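Local coordinates for protein packaging enzyme P4 (Pseudomonas phage phi6, PDB 4BLO) that hydrolyses nucleoside triphosphates and, as a six-membered ring of RecA-like subunits, probably drives the packaging of viral RNA, at residues V25-L30 with Y98-L103; L177-F182 with Y223-V228. All coordinates share one frame; numbering follows the deposited sequence.

Contact 1 (V25-L30 with Y98-L103); sequences VSLQVL and YSVPGL
Y98 and S26 meet with the CB of the serine over one face of the tyrosine ring. The tyrosine holds CG anti to its backbone N (chi1 -177°), which starts the side chain toward 25-30; Q28 likewise holds CG anti to its N (chi1 -164°) and runs extended toward the start of 98-103. The setting is the short two-stranded antiparallel pair 26-27/34-35, a small element separate from the main sheet of this P-loop ATPase, met here by the loop that follows helix 92-95. S26 illustrates how an irregular loop can engage a strand through a side chain. V25 and L27 bond through their backbones to I36 and T34, whereas the N of S26 is met by a side chain: it donates a weak hydrogen bond to Y98 OH, 3.2 Å away. The CB of S26 stands over the middle of the Y98 ring, 3.7 Å from its centroid, in a CH-pi contact, and its carbonyl O lies beside Y98 CE1, so one residue engages both the hydroxyl and the ring.

At the other end, the backbone N of Y98 donates to Q28 OE1 at 2.9 Å along a nearly straight N-H path (163°), although the donor stands above the carboxamide plane. Because Q28 NE2 is bonded to the carbonyls of G31 and G96, both ends of this buried amide are used, a pattern consistent with its modelled orientation. Two neighbouring subunits flank the site: R195 of the second subunit bonds to the O of Q28, and L93 of the third packs on L27. Past the tyrosine, V100 CG1 lies 3.3 Å from S26 O and 4.2 Å from L27 CD1.

Contact 2 (L177-F182 with Y223-V228); sequences LGALGF and YDCSVV
C225 and A179 come together with the cysteine sulphur set against the peptide that joins G178 to A179: SG lies 3.3 Å from A179 N and 3.5 Å from G178 C. The CB of A179 stands beside that sulphur, 4.2 Å from SG, and also lies 3.4 Å from the carbonyl O of Y223. That oxygen is the acceptor of a CA-H...O contact from A179 CA as well. This is a helix end set on the approach to a strand of the RecA-like core. Helix 167-179 leads into strand 184-187, while 223-228 brings the chain from helix 208-222 into the neighbouring parallel strand 226-231.

G178, with no side chain to intervene, lets the two backbones draw together, its CA only 4.4 Å from that of C225. SG is carried up to the peptide because C225 chi1 (-55°) turns it anti to its own carbonyl carbon. The helix is closed by a Schellman motif in which G181, at positive phi, donates from its N to G178 O and F182 N donates to L177 O, both at 3.2 Å. C225 thus meets the G178-A179 peptide, ahead of these capping residues in the chain. C225 is also backed by F220 of helix 208-222.

No hydrogen bond joins the two segments; cohesion across them is mainly van der Waals contact, with the one CA-H...O interaction added. The carboxylate of D224 and the helix-end carbonyl of A179 are bound by residues outside both segments: R12, from helix 7-22, reaches both A179 O and D224 OD2, and R105 forms a salt bridge with D224 OD1. A positive guanidinium beside the carbonyls of a helix C-terminus should be electrostatically favourable, and here the same arginine ties that end to the carboxylate of D224.

The centres of contact 1 and contact 2 lie 18 Å apart, yet the two touch directly: V25 CG2 of 25-30 packs on Y223 OH of 223-228, 3.3 Å away. Helix 208-222 also connects them, with N218 meeting V100 and F220 meeting C225 before the helix ends at Q222, just ahead of Y223. Their surroundings differ. Contact 1 is reached by two neighbouring subunits of the hexamer, whereas contact 2 touches no other chain and lies nearer the chain centre. Through backbone bonds from C225 and V227, contact 2 adjoins strand 120-126, which leads into the P-loop whose K132 and S133 belong to the ADP pocket.

Contact 1 (V25-L30 with Y98-L103)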
loop_
_atom_site.group_PDB
_atom_site.type_symbol
_atom_site.label_atom_id
_atom_site.label_comp_id
_atom_site.label_asym_id
_atom_site.label_seq_id
_atom_site.Cartn_x
_atom_site.Cartn_y
_atom_site.Cartn_z
ATOM N N VAL L 25 26.379 -0.221 20.498
ATOM C CA VAL L 25 25.290 -0.931 19.822
ATOM C C VAL L 25 24.257 0.022 19.254
ATOM O O VAL L 25 24.132 1.176 19.685
ATOM C CB VAL L 25 24.592 -2.007 20.701
ATOM C CG1 VAL L 25 25.513 -3.184 20.972
ATOM C CG2 VAL L 25 24.037 -1.424 22.005
ATOM N N SER L 26 23.493 -0.504 18.295
ATOM C CA SER L 26 22.389 0.165 17.626
ATOM C C SER L 26 21.237 -0.816 17.428
ATOM O O SER L 26 21.333 -1.982 17.813
ATOM C CB SER L 26 22.838 0.738 16.285
ATOM O OG SER L 26 23.797 1.770 16.457
ATOM N N LEU L 27 20.138 -0.334 16.854
ATOM C CA LEU L 27 18.967 -1.140 16.539
ATOM C C LEU L 27 18.308 -0.572 15.308
ATOM O O LEU L 27 18.441 0.617 15.027
ATOM C CB LEU L 27 17.987 -1.232 17.712
ATOM C CG LEU L 27 17.077 -2.457 17.694
ATOM C CD1 LEU L 27 17.781 -3.679 18.241
ATOM C CD2 LEU L 27 15.814 -2.200 18.457
ATOM N N GLN L 28 17.722 -1.402 14.465
ATOM C CA GLN L 28 17.048 -1.004 13.247
ATOM C C GLN L 28 15.813 -1.866 13.044
ATOM O O GLN L 28 15.837 -3.066 13.359
ATOM C CB GLN L 28 17.988 -1.109 12.046
ATOM C CG GLN L 28 17.502 -0.346 10.811
ATOM C CD GLN L 28 18.111 -0.849 9.527
ATOM O OE1 GLN L 28 18.707 -1.924 9.457
ATOM N NE2 GLN L 28 17.973 -0.081 8.478
ATOM N N VAL L 29 14.754 -1.241 12.540
ATOM C CA VAL L 29 13.569 -1.940 12.067
ATOM C C VAL L 29 12.940 -2.067 10.673
ATOM O O VAL L 29 12.887 -3.161 10.112
ATOM C CB VAL L 29 12.295 -1.459 12.792
ATOM C CG1 VAL L 29 11.148 -2.428 12.548
ATOM C CG2 VAL L 29 12.561 -1.300 14.281
ATOM N N LEU L 30 12.472 -0.951 10.118
ATOM C CA LEU L 30 12.289 -0.643 8.701
ATOM C C LEU L 30 12.846 0.726 8.294
ATOM O O LEU L 30 12.716 1.133 7.139
ATOM C CB LEU L 30 10.809 -0.736 8.322
ATOM C CG LEU L 30 10.218 -2.145 8.242
ATOM C CD1 LEU L 30 8.828 -2.110 7.623
ATOM C CD2 LEU L 30 11.135 -3.069 7.456
ATOM N N TYR L 98 21.463 -2.768 9.603
ATOM C CA TYR L 98 22.185 -3.031 10.841
ATOM C C TYR L 98 21.591 -4.209 11.600
ATOM O O TYR L 98 20.373 -4.284 11.798
ATOM C CB TYR L 98 22.230 -1.791 11.756
ATOM C CG TYR L 98 23.025 -1.997 13.029
ATOM C CD1 TYR L 98 22.453 -2.601 14.144
ATOM C CD2 TYR L 98 24.349 -1.584 13.122
ATOM C CE1 TYR L 98 23.192 -2.833 15.307
ATOM C CE2 TYR L 98 25.088 -1.776 14.292
ATOM C CZ TYR L 98 24.508 -2.413 15.378
ATOM O OH TYR L 98 25.223 -2.619 16.537
ATOM N N SER L 99 22.471 -5.095 12.065
ATOM C CA SER L 99 22.145 -6.206 12.942
ATOM C C SER L 99 23.121 -6.176 14.088
ATOM O O SER L 99 24.305 -5.874 13.874
ATOM C CB SER L 99 22.173 -7.539 12.209
ATOM O OG SER L 99 20.946 -7.657 11.521
ATOM N N VAL L 100 22.644 -6.412 15.313
ATOM C CA VAL L 100 23.571 -6.324 16.419
ATOM C C VAL L 100 24.575 -7.509 16.290
ATOM O O VAL L 100 24.172 -8.639 15.964
ATOM C CB VAL L 100 22.910 -6.143 17.821
ATOM C CG1 VAL L 100 21.630 -5.314 17.734
ATOM C CG2 VAL L 100 22.652 -7.458 18.527
ATOM N N PRO L 101 25.898 -7.202 16.391
ATOM C CA PRO L 101 26.921 -8.249 16.206
ATOM C C PRO L 101 26.891 -9.336 17.272
ATOM O O PRO L 101 26.476 -9.097 18.404
ATOM C CB PRO L 101 28.238 -7.474 16.276
ATOM C CG PRO L 101 27.875 -6.039 16.063
ATOM C CD PRO L 101 26.526 -5.898 16.688
ATOM N N GLY L 102 27.327 -10.525 16.883
ATOM C CA GLY L 102 27.427 -11.686 17.756
ATOM C C GLY L 102 28.648 -11.620 18.649
ATOM O O GLY L 102 29.500 -10.739 18.483
ATOM N N LEU L 103 28.728 -12.560 19.611
ATOM C CA LEU L 103 29.805 -12.657 20.586
ATOM C C LEU L 103 30.882 -13.626 20.123
ATOM O O LEU L 103 30.598 -14.803 19.875
ATOM C CB LEU L 103 29.244 -13.121 21.939
ATOM C CG LEU L 103 29.192 -12.139 23.096
ATOM C CD1 LEU L 103 28.922 -12.884 24.370
ATOM C CD2 LEU L 103 30.489 -11.361 23.255
#

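Contact 2 (L177-F182 with Y223-V228)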
loop_
_atom_site.group_PDB
_atom_site.type_symbol
_atom_site.label_atom_id
_atom_site.label_comp_id
_atom_site.label_asym_id
_atom_site.label_seq_id
_atom_site.Cartn_x
_atom_site.Cartn_y
_atom_site.Cartn_z
ATOM N N LEU L 177 18.955 -4.653 34.633
ATOM C CA LEU L 177 18.795 -5.664 35.687
ATOM C C LEU L 177 19.267 -7.053 35.248
ATOM O O LEU L 177 19.817 -7.790 36.072
ATOM C CB LEU L 177 17.347 -5.733 36.202
ATOM C CG LEU L 177 16.761 -4.444 36.819
ATOM C CD1 LEU L 177 15.383 -4.699 37.374
ATOM C CD2 LEU L 177 17.639 -3.902 37.943
ATOM N N GLY L 178 19.062 -7.383 33.971
ATOM C CA GLY L 178 19.456 -8.669 33.404
ATOM C C GLY L 178 20.947 -8.913 33.449
ATOM O O GLY L 178 21.370 -10.047 33.698
ATOM N N ALA L 179 21.749 -7.837 33.221
ATOM C CA ALA L 179 23.217 -7.868 33.230
ATOM C C ALA L 179 23.743 -8.174 34.615
ATOM O O ALA L 179 24.734 -8.895 34.739
ATOM C CB ALA L 179 23.787 -6.547 32.735
ATOM N N LEU L 180 23.055 -7.660 35.650
ATOM C CA LEU L 180 23.372 -7.856 37.068
ATOM C C LEU L 180 23.099 -9.295 37.527
ATOM O O LEU L 180 23.545 -9.675 38.610
ATOM C CB LEU L 180 22.585 -6.876 37.961
ATOM C CG LEU L 180 22.836 -5.383 37.761
ATOM C CD1 LEU L 180 21.812 -4.566 38.523
ATOM C CD2 LEU L 180 24.260 -4.984 38.165
ATOM N N GLY L 181 22.376 -10.073 36.721
ATOM C CA GLY L 181 22.081 -11.468 37.025
ATOM C C GLY L 181 20.632 -11.794 37.302
ATOM O O GLY L 181 20.301 -12.971 37.471
ATOM N N PHE L 182 19.752 -10.771 37.319
ATOM C CA PHE L 182 18.326 -10.957 37.557
ATOM C C PHE L 182 17.651 -11.680 36.422
ATOM O O PHE L 182 18.020 -11.484 35.267
ATOM C CB PHE L 182 17.612 -9.610 37.775
ATOM C CG PHE L 182 17.916 -8.952 39.091
ATOM C CD1 PHE L 182 17.287 -9.372 40.256
ATOM C CD2 PHE L 182 18.833 -7.917 39.170
ATOM C CE1 PHE L 182 17.577 -8.770 41.484
ATOM C CE2 PHE L 182 19.120 -7.311 40.388
ATOM C CZ PHE L 182 18.491 -7.741 41.541
ATOM N N TYR L 223 25.351 -8.621 26.732
ATOM C CA TYR L 223 25.288 -8.037 28.078
ATOM C C TYR L 223 24.962 -9.084 29.179
ATOM O O TYR L 223 24.597 -8.711 30.294
ATOM C CB TYR L 223 24.295 -6.860 28.102
ATOM C CG TYR L 223 24.681 -5.751 27.145
ATOM C CD1 TYR L 223 25.946 -5.181 27.183
ATOM C CD2 TYR L 223 23.777 -5.262 26.212
ATOM C CE1 TYR L 223 26.313 -4.177 26.290
ATOM C CE2 TYR L 223 24.129 -4.245 25.323
ATOM C CZ TYR L 223 25.393 -3.695 25.376
ATOM O OH TYR L 223 25.738 -2.680 24.508
ATOM N N ASP L 224 25.161 -10.384 28.868
ATOM C CA ASP L 224 24.993 -11.555 29.742
ATOM C C ASP L 224 23.613 -11.630 30.421
ATOM O O ASP L 224 23.512 -12.089 31.569
ATOM C CB ASP L 224 26.105 -11.616 30.806
ATOM C CG ASP L 224 27.531 -11.568 30.295
ATOM O OD1 ASP L 224 27.783 -12.069 29.166
ATOM O OD2 ASP L 224 28.411 -11.096 31.051
ATOM N N CYS L 225 22.554 -11.200 29.697
ATOM C CA CYS L 225 21.163 -11.202 30.175
ATOM C C CYS L 225 20.453 -12.488 29.765
ATOM O O CYS L 225 20.684 -13.010 28.668
ATOM C CB CYS L 225 20.395 -9.993 29.646
ATOM S SG CYS L 225 21.143 -8.389 30.019
ATOM N N SER L 226 19.536 -12.941 30.618
ATOM C CA SER L 226 18.632 -14.057 30.366
ATOM C C SER L 226 17.202 -13.513 30.535
ATOM O O SER L 226 16.713 -13.367 31.661
ATOM C CB SER L 226 18.924 -15.229 31.292
ATOM O OG SER L 226 18.157 -16.354 30.897
ATOM N N VAL L 227 16.576 -13.137 29.409
ATOM C CA VAL L 227 15.245 -12.547 29.368
ATOM C C VAL L 227 14.242 -13.489 28.673
ATOM O O VAL L 227 14.571 -14.138 27.688
ATOM C CB VAL L 227 15.301 -11.144 28.679
ATOM C CG1 VAL L 227 13.917 -10.483 28.582
ATOM C CG2 VAL L 227 16.298 -10.212 29.376
ATOM N N VAL L 228 13.016 -13.546 29.210
ATOM C CA VAL L 228 11.867 -14.266 28.658
ATOM C C VAL L 228 10.838 -13.215 28.220
ATOM O O VAL L 228 10.329 -12.479 29.058
ATOM C CB VAL L 228 11.252 -15.301 29.654
ATOM C CG1 VAL L 228 9.868 -15.796 29.185
ATOM C CG2 VAL L 228 12.205 -16.470 29.883
#